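Local atomic coordinates of myosin IE heavy chain (Dictyostelium discoideum, PDB entry 1LKX), a protein that moves along actin filaments as a single-headed myosin motor, using an actin-activated ATPase, and may move membranes relative to actin. Residues E216-T220 with A271-H275; F202-L206 with L219-A223; S265-I269 with S539-V543. All blocks are in the same frame, centred on the assembly; numbering follows the deposited sequence.

Contact 1 of 3, residues E216-T220 with A271-H275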
loop_
_atom_site.group_PDB
_atom_site.type_symbol
_atom_site.label_atom_id
_atom_site.label_comp_id
_atom_site.label_asym_id
_atom_site.label_seq_id
_atom_site.Cartn_x
_atom_site.Cartn_y
_atom_site.Cartn_z
ATOM N N GLU A 216 7.156 -7.756 -34.614
ATOM C CA GLU A 216 5.847 -7.241 -34.998
ATOM C C GLU A 216 5.588 -5.946 -34.240
ATOM O O GLU A 216 4.813 -5.100 -34.679
ATOM C CB GLU A 216 4.751 -8.253 -34.653
ATOM C CG GLU A 216 4.853 -9.586 -35.394
ATOM C CD GLU A 216 3.964 -10.660 -34.776
ATOM O OE1 GLU A 216 2.760 -10.377 -34.561
ATOM O OE2 GLU A 216 4.466 -11.781 -34.506
ATOM N N LEU A 217 6.247 -5.803 -33.094
ATOM C CA LEU A 217 6.097 -4.623 -32.250
ATOM C C LEU A 217 7.150 -3.573 -32.546
ATOM O O LEU A 217 7.046 -2.443 -32.094
ATOM C CB LEU A 217 6.185 -5.019 -30.775
ATOM C CG LEU A 217 4.996 -5.786 -30.203
ATOM C CD1 LEU A 217 5.374 -6.354 -28.855
ATOM C CD2 LEU A 217 3.787 -4.872 -30.092
ATOM N N GLY A 218 8.166 -3.950 -33.307
ATOM C CA GLY A 218 9.219 -3.010 -33.636
ATOM C C GLY A 218 10.201 -2.898 -32.491
ATOM O O GLY A 218 10.975 -1.941 -32.405
ATOM N N LEU A 219 10.172 -3.893 -31.606
ATOM C CA LEU A 219 11.046 -3.915 -30.441
ATOM C C LEU A 219 12.246 -4.813 -30.632
ATOM O O LEU A 219 12.234 -5.722 -31.461
ATOM C CB LEU A 219 10.277 -4.378 -29.198
ATOM C CG LEU A 219 9.176 -3.448 -28.682
ATOM C CD1 LEU A 219 8.522 -4.058 -27.472
ATOM C CD2 LEU A 219 9.756 -2.093 -28.333
ATOM N N THR A 220 13.284 -4.533 -29.854
ATOM C CA THR A 220 14.516 -5.304 -29.866
ATOM C C THR A 220 14.737 -5.739 -28.434
ATOM O O THR A 220 14.656 -4.915 -27.522
ATOM C CB THR A 220 15.714 -4.451 -30.310
ATOM O OG1 THR A 220 16.928 -5.038 -29.819
ATOM C CG2 THR A 220 15.577 -3.036 -29.785
ATOM N N ALA A 271 4.756 -1.446 -25.815
ATOM C CA ALA A 271 5.729 -1.195 -26.881
ATOM C C ALA A 271 5.651 0.254 -27.380
ATOM O O ALA A 271 6.668 0.863 -27.736
ATOM C CB ALA A 271 5.494 -2.154 -28.028
ATOM N N ALA A 272 4.437 0.796 -27.396
ATOM C CA ALA A 272 4.210 2.167 -27.824
ATOM C C ALA A 272 4.900 3.116 -26.858
ATOM O O ALA A 272 5.583 4.054 -27.276
ATOM C CB ALA A 272 2.729 2.456 -27.858
ATOM N N ILE A 273 4.719 2.865 -25.560
ATOM C CA ILE A 273 5.328 3.701 -24.532
ATOM C C ILE A 273 6.832 3.663 -24.685
ATOM O O ILE A 273 7.508 4.675 -24.525
ATOM C CB ILE A 273 4.936 3.222 -23.116
ATOM C CG1 ILE A 273 3.431 3.443 -22.913
ATOM C CG2 ILE A 273 5.733 3.973 -22.065
ATOM C CD1 ILE A 273 2.871 2.776 -21.689
ATOM N N LEU A 274 7.354 2.490 -25.013
ATOM C CA LEU A 274 8.787 2.341 -25.204
ATOM C C LEU A 274 9.267 3.129 -26.415
ATOM O O LEU A 274 10.331 3.751 -26.376
ATOM C CB LEU A 274 9.155 0.873 -25.372
ATOM C CG LEU A 274 9.130 0.021 -24.115
ATOM C CD1 LEU A 274 9.739 -1.339 -24.419
ATOM C CD2 LEU A 274 9.912 0.719 -23.036
ATOM N N HIS A 275 8.492 3.103 -27.495
ATOM C CA HIS A 275 8.867 3.844 -28.685
ATOM C C HIS A 275 8.725 5.335 -28.425
ATOM O O HIS A 275 9.616 6.107 -28.758
ATOM C CB HIS A 275 8.010 3.408 -29.871
ATOM C CG HIS A 275 8.427 2.093 -30.453
ATOM N ND1 HIS A 275 7.528 1.176 -30.954
ATOM C CD2 HIS A 275 9.654 1.537 -30.606
ATOM C CE1 HIS A 275 8.182 0.112 -31.386
ATOM N NE2 HIS A 275 9.473 0.305 -31.186
#

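Contact 2 of 3, residues F202-L206 with L219-A223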
loop_
_atom_site.group_PDB
_atom_site.type_symbol
_atom_site.label_atom_id
_atom_site.label_comp_id
_atom_site.label_asym_id
_atom_site.label_seq_id
_atom_site.Cartn_x
_atom_site.Cartn_y
_atom_site.Cartn_z
ATOM N N PHE A 202 8.007 -4.112 -18.137
ATOM C CA PHE A 202 8.793 -3.604 -19.250
ATOM C C PHE A 202 9.992 -4.488 -19.506
ATOM O O PHE A 202 10.176 -4.983 -20.608
ATOM C CB PHE A 202 9.283 -2.181 -18.977
ATOM C CG PHE A 202 8.235 -1.124 -19.162
ATOM C CD1 PHE A 202 7.619 -0.947 -20.385
ATOM C CD2 PHE A 202 7.886 -0.288 -18.114
ATOM C CE1 PHE A 202 6.671 0.047 -20.561
ATOM C CE2 PHE A 202 6.941 0.708 -18.278
ATOM C CZ PHE A 202 6.332 0.877 -19.501
ATOM N N TYR A 203 10.813 -4.690 -18.485
ATOM C CA TYR A 203 12.007 -5.513 -18.626
ATOM C C TYR A 203 11.680 -6.962 -18.910
ATOM O O TYR A 203 12.327 -7.599 -19.727
ATOM C CB TYR A 203 12.849 -5.418 -17.365
ATOM C CG TYR A 203 13.204 -4.005 -17.018
ATOM C CD1 TYR A 203 12.331 -3.202 -16.304
ATOM C CD2 TYR A 203 14.405 -3.461 -17.431
ATOM C CE1 TYR A 203 12.654 -1.879 -16.006
ATOM C CE2 TYR A 203 14.738 -2.149 -17.144
ATOM C CZ TYR A 203 13.864 -1.361 -16.429
ATOM O OH TYR A 203 14.229 -0.072 -16.116
ATOM N N GLN A 204 10.661 -7.475 -18.242
ATOM C CA GLN A 204 10.268 -8.861 -18.411
ATOM C C GLN A 204 9.709 -9.156 -19.800
ATOM O O GLN A 204 9.939 -10.227 -20.358
ATOM C CB GLN A 204 9.260 -9.224 -17.324
ATOM C CG GLN A 204 9.721 -8.767 -15.954
ATOM C CD GLN A 204 8.822 -9.229 -14.840
ATOM O OE1 GLN A 204 7.604 -9.246 -14.979
ATOM N NE2 GLN A 204 9.421 -9.592 -13.711
ATOM N N MET A 205 8.974 -8.205 -20.357
ATOM C CA MET A 205 8.411 -8.374 -21.693
ATOM C C MET A 205 9.541 -8.447 -22.712
ATOM O O MET A 205 9.540 -9.291 -23.612
ATOM C CB MET A 205 7.510 -7.197 -22.042
ATOM C CG MET A 205 7.374 -6.981 -23.528
ATOM S SD MET A 205 6.626 -5.400 -23.897
ATOM C CE MET A 205 4.976 -5.901 -24.395
ATOM N N LEU A 206 10.502 -7.542 -22.563
ATOM C CA LEU A 206 11.639 -7.487 -23.462
ATOM C C LEU A 206 12.460 -8.775 -23.465
ATOM O O LEU A 206 13.195 -9.033 -24.420
ATOM C CB LEU A 206 12.518 -6.291 -23.102
ATOM C CG LEU A 206 12.399 -5.070 -24.014
ATOM C CD1 LEU A 206 10.966 -4.867 -24.441
ATOM C CD2 LEU A 206 12.917 -3.844 -23.289
ATOM N N LEU A 219 10.172 -3.893 -31.606
ATOM C CA LEU A 219 11.046 -3.915 -30.441
ATOM C C LEU A 219 12.246 -4.813 -30.632
ATOM O O LEU A 219 12.234 -5.722 -31.461
ATOM C CB LEU A 219 10.277 -4.378 -29.198
ATOM C CG LEU A 219 9.176 -3.448 -28.682
ATOM C CD1 LEU A 219 8.522 -4.058 -27.472
ATOM C CD2 LEU A 219 9.756 -2.093 -28.333
ATOM N N THR A 220 13.284 -4.533 -29.854
ATOM C CA THR A 220 14.516 -5.304 -29.866
ATOM C C THR A 220 14.737 -5.739 -28.434
ATOM O O THR A 220 14.656 -4.915 -27.522
ATOM C CB THR A 220 15.714 -4.451 -30.310
ATOM O OG1 THR A 220 16.928 -5.038 -29.819
ATOM C CG2 THR A 220 15.577 -3.036 -29.785
ATOM N N PRO A 221 15.018 -7.037 -28.215
ATOM C CA PRO A 221 15.253 -7.609 -26.882
ATOM C C PRO A 221 16.481 -7.006 -26.231
ATOM O O PRO A 221 17.560 -7.598 -26.258
ATOM C CB PRO A 221 15.432 -9.092 -27.175
ATOM C CG PRO A 221 16.127 -9.066 -28.488
ATOM C CD PRO A 221 15.320 -8.032 -29.258
ATOM N N ASN A 222 16.317 -5.837 -25.630
ATOM C CA ASN A 222 17.443 -5.167 -25.017
ATOM C C ASN A 222 16.988 -3.841 -24.414
ATOM O O ASN A 222 16.770 -2.869 -25.127
ATOM C CB ASN A 222 18.513 -4.942 -26.092
ATOM C CG ASN A 222 19.853 -4.544 -25.515
ATOM O OD1 ASN A 222 20.050 -3.399 -25.096
ATOM N ND2 ASN A 222 20.785 -5.489 -25.479
ATOM N N ALA A 223 16.853 -3.807 -23.094
ATOM C CA ALA A 223 16.411 -2.601 -22.409
ATOM C C ALA A 223 17.233 -1.366 -22.740
ATOM O O ALA A 223 16.685 -0.290 -22.943
ATOM C CB ALA A 223 16.407 -2.828 -20.908
#

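Contact 3 of 3, residues S265-I269 with S539-V543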
loop_
_atom_site.group_PDB
_atom_site.type_symbol
_atom_site.label_atom_id
_atom_site.label_comp_id
_atom_site.label_asym_id
_atom_site.label_seq_id
_atom_site.Cartn_x
_atom_site.Cartn_y
_atom_site.Cartn_z
ATOM N N SER A 265 -3.017 -7.092 -27.157
ATOM C CA SER A 265 -3.570 -5.749 -27.118
ATOM C C SER A 265 -2.779 -4.924 -26.085
ATOM O O SER A 265 -2.521 -3.735 -26.281
ATOM C CB SER A 265 -5.059 -5.807 -26.756
ATOM O OG SER A 265 -5.796 -4.803 -27.443
ATOM N N ILE A 266 -2.375 -5.580 -24.999
ATOM C CA ILE A 266 -1.609 -4.934 -23.938
ATOM C C ILE A 266 -0.189 -4.669 -24.412
ATOM O O ILE A 266 0.320 -3.554 -24.291
ATOM C CB ILE A 266 -1.519 -5.828 -22.681
ATOM C CG1 ILE A 266 -2.904 -6.043 -22.081
ATOM C CG2 ILE A 266 -0.593 -5.200 -21.657
ATOM C CD1 ILE A 266 -2.898 -6.947 -20.875
ATOM N N TRP A 267 0.445 -5.707 -24.944
ATOM C CA TRP A 267 1.814 -5.597 -25.415
ATOM C C TRP A 267 2.053 -4.378 -26.290
ATOM O O TRP A 267 3.071 -3.692 -26.146
ATOM C CB TRP A 267 2.207 -6.858 -26.172
ATOM C CG TRP A 267 2.211 -8.089 -25.338
ATOM C CD1 TRP A 267 2.134 -9.368 -25.789
ATOM C CD2 TRP A 267 2.298 -8.170 -23.906
ATOM N NE1 TRP A 267 2.164 -10.245 -24.737
ATOM C CE2 TRP A 267 2.265 -9.537 -23.567
ATOM C CE3 TRP A 267 2.401 -7.223 -22.878
ATOM C CZ2 TRP A 267 2.331 -9.983 -22.245
ATOM C CZ3 TRP A 267 2.466 -7.668 -21.563
ATOM C CH2 TRP A 267 2.430 -9.038 -21.262
ATOM N N ARG A 268 1.116 -4.105 -27.194
ATOM C CA ARG A 268 1.249 -2.970 -28.090
ATOM C C ARG A 268 1.428 -1.682 -27.316
ATOM O O ARG A 268 2.365 -0.929 -27.577
ATOM C CB ARG A 268 0.033 -2.864 -29.008
ATOM C CG ARG A 268 -0.122 -4.052 -29.940
ATOM C CD ARG A 268 -0.915 -3.716 -31.183
ATOM N NE ARG A 268 -2.029 -4.637 -31.360
ATOM C CZ ARG A 268 -3.187 -4.515 -30.724
ATOM N NH1 ARG A 268 -3.370 -3.502 -29.881
ATOM N NH2 ARG A 268 -4.150 -5.407 -30.919
ATOM N N ILE A 269 0.534 -1.430 -26.363
ATOM C CA ILE A 269 0.615 -0.223 -25.547
ATOM C C ILE A 269 1.962 -0.120 -24.839
ATOM O O ILE A 269 2.565 0.950 -24.807
ATOM C CB ILE A 269 -0.520 -0.174 -24.518
ATOM C CG1 ILE A 269 -1.826 0.123 -25.243
ATOM C CG2 ILE A 269 -0.250 0.890 -23.475
ATOM C CD1 ILE A 269 -3.035 0.048 -24.368
ATOM N N SER A 539 -7.701 2.968 -33.776
ATOM C CA SER A 539 -8.604 1.925 -34.233
ATOM C C SER A 539 -8.556 0.716 -33.285
ATOM O O SER A 539 -9.455 -0.132 -33.303
ATOM C CB SER A 539 -8.237 1.494 -35.650
ATOM O OG SER A 539 -6.928 0.963 -35.682
ATOM N N ASP A 540 -7.512 0.638 -32.458
ATOM C CA ASP A 540 -7.384 -0.468 -31.510
ATOM C C ASP A 540 -8.441 -0.308 -30.431
ATOM O O ASP A 540 -8.505 0.720 -29.759
ATOM C CB ASP A 540 -5.992 -0.487 -30.855
ATOM C CG ASP A 540 -5.788 -1.696 -29.937
ATOM O OD1 ASP A 540 -5.323 -1.518 -28.782
ATOM O OD2 ASP A 540 -6.092 -2.827 -30.378
ATOM N N PRO A 541 -9.286 -1.329 -30.254
ATOM C CA PRO A 541 -10.344 -1.294 -29.243
ATOM C C PRO A 541 -9.832 -0.924 -27.846
ATOM O O PRO A 541 -10.543 -0.271 -27.081
ATOM C CB PRO A 541 -10.925 -2.707 -29.301
ATOM C CG PRO A 541 -9.755 -3.534 -29.731
ATOM C CD PRO A 541 -9.166 -2.678 -30.830
ATOM N N LEU A 542 -8.604 -1.328 -27.524
ATOM C CA LEU A 542 -8.022 -1.027 -26.218
ATOM C C LEU A 542 -7.661 0.444 -26.112
ATOM O O LEU A 542 -8.204 1.171 -25.289
ATOM C CB LEU A 542 -6.769 -1.868 -25.970
ATOM C CG LEU A 542 -6.132 -1.693 -24.583
ATOM C CD1 LEU A 542 -7.145 -1.996 -23.487
ATOM C CD2 LEU A 542 -4.940 -2.621 -24.453
ATOM N N VAL A 543 -6.733 0.876 -26.953
ATOM C CA VAL A 543 -6.305 2.263 -26.954
ATOM C C VAL A 543 -7.470 3.195 -26.717
ATOM O O VAL A 543 -7.535 3.856 -25.698
ATOM C CB VAL A 543 -5.650 2.651 -28.286
ATOM C CG1 VAL A 543 -5.268 4.111 -28.262
ATOM C CG2 VAL A 543 -4.426 1.790 -28.531
#

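Contact 1 of 3, residues E216-T220 with A271-H275
L219 lays the end of its side chain over one face of helix 260-276, across A271, L274 and H275: its CD1 lies 3.6 Å from CB of A271, and its CD2 reaches CD1 of L274 at 4.0 Å and NE2 of H275 at 3.7 Å. L217 covers A271 as well, CD2 to CB at 3.8 Å, so the small alanine, whose CB points at the other segment, takes both leucines and lets the backbones come close; CA of L217 and CA of A271 are the nearest pair, 6.4 Å apart. One turn further on, the H275 ring swings across and its NE2 donates a hydrogen bond to O of G218, 3.0 Å long with an N-H...O angle of 154°. That carbonyl belongs to the first residue beyond helix 211-217. G218 turns out of the helix with a positive phi of 81° and closes it with two bonds back into the last turn, a geometry that a side chain would hinder, since a CB here would be jammed against the preceding carbonyl and press on the imidazole. Outside the two segments, A304 and A305 of helix 299-309 touch H275, and L206 of helix 200-206 touches both L219 and L274. What results is a Schellman motif at a helix C-terminus, held against the side of a neighbouring helix by leucine packing and a histidine-to-carbonyl hydrogen bond, in the motor domain.

Contact 2 of 3, residues F202-L206 with L219-A223
Three residues bury most of the surface here: L206 of helix 200-206, and A223 and L219 at the two ends of segment 219-223. L206 contributes most, 102 Å² out of 278 Å² for both sides together. Its side chain points toward the loop, with CD1 4.0 Å from CD1 of L219 and CD2 3.8 Å from CA of A223 and 4.3 Å from its CB. L219 and A223 thus lie against different methyls of this leucine, CD1 and CD2. A223 turns its methyl toward the helix and also meets the Y203 ring, CB to CD2 at 4.1 Å; the hydroxyl of that tyrosine is hydrogen-bonded elsewhere, to the backbone N of S198. At the other end L219 receives M205, SD to CD1 at 4.3 Å. Midway, P221 passes so close to the helix that its CA makes a CA-H...O contact of 3.5 Å with O of L206, and the CA atoms of these two residues are only 5.0 Å apart. No conventional hydrogen bond joins the segments. L229 of the next helix, 227-231, touches Y203, L206 and A223, adding a further apolar wall. P221 sits at the centre of an inverse gamma turn, which bends the chain sharply here: this is a connecting loop between two helices of the motor domain, folded back over an earlier helix and packed on its leucine.

Contact 3 of 3, residues S265-I269 with S539-V543
S265 opens the contact, its side chain turned toward the other segment: OG lies 3.4 Å from CB of L542 and 3.6 Å from OD2 of D540, while its carbonyl O is 3.2 Å from CD2 of L542. I266 adds little, its backbone N 4.0 Å from that same CD2; its CB points away from 539-543, and its side chain touches W363 of helix 342-372, which L542 also touches. W267 faces the other side of the helix, toward I201 and M205. R268 then reaches across, placing NH1 2.8 Å from OD2 of D540 in a salt bridge. I269 closes the walk with CD1 against CD2 of L542, a tight 3.3 Å. D540 is also the N-cap of helix 541-546, its OD1 accepting a weak 3.3 Å hydrogen bond from N of V543. The buried D540 carboxylate thus has its charge balanced by R268 through OD2, while OD1 gives only a weak cap and L542 supplies the apolar part beside it.

Overall arrangement
Helix 260-276 is the common element: contact 3 uses its 265-269 part and contact 1 the 271-275 part, with centres about 12 Å apart. Contacts 1 and 2 are closer, about 9 Å between centres, and share L219 and T220, so one length of chain leaving helix 211-217 packs on both helix 260-276 and helix 200-206. Contact 2, about 18 Å from contact 3, still touches it where M205 meets W267. Along the chain, contact 1 begins on the stretch where contact 2 ends and spans about 50 residues; contacts 1 and 3 alternate, and contact 2 closes before contact 3 opens. Away from the nucleotide pocket, contact 3 joins the 200-276 helices to a segment 270 residues further on.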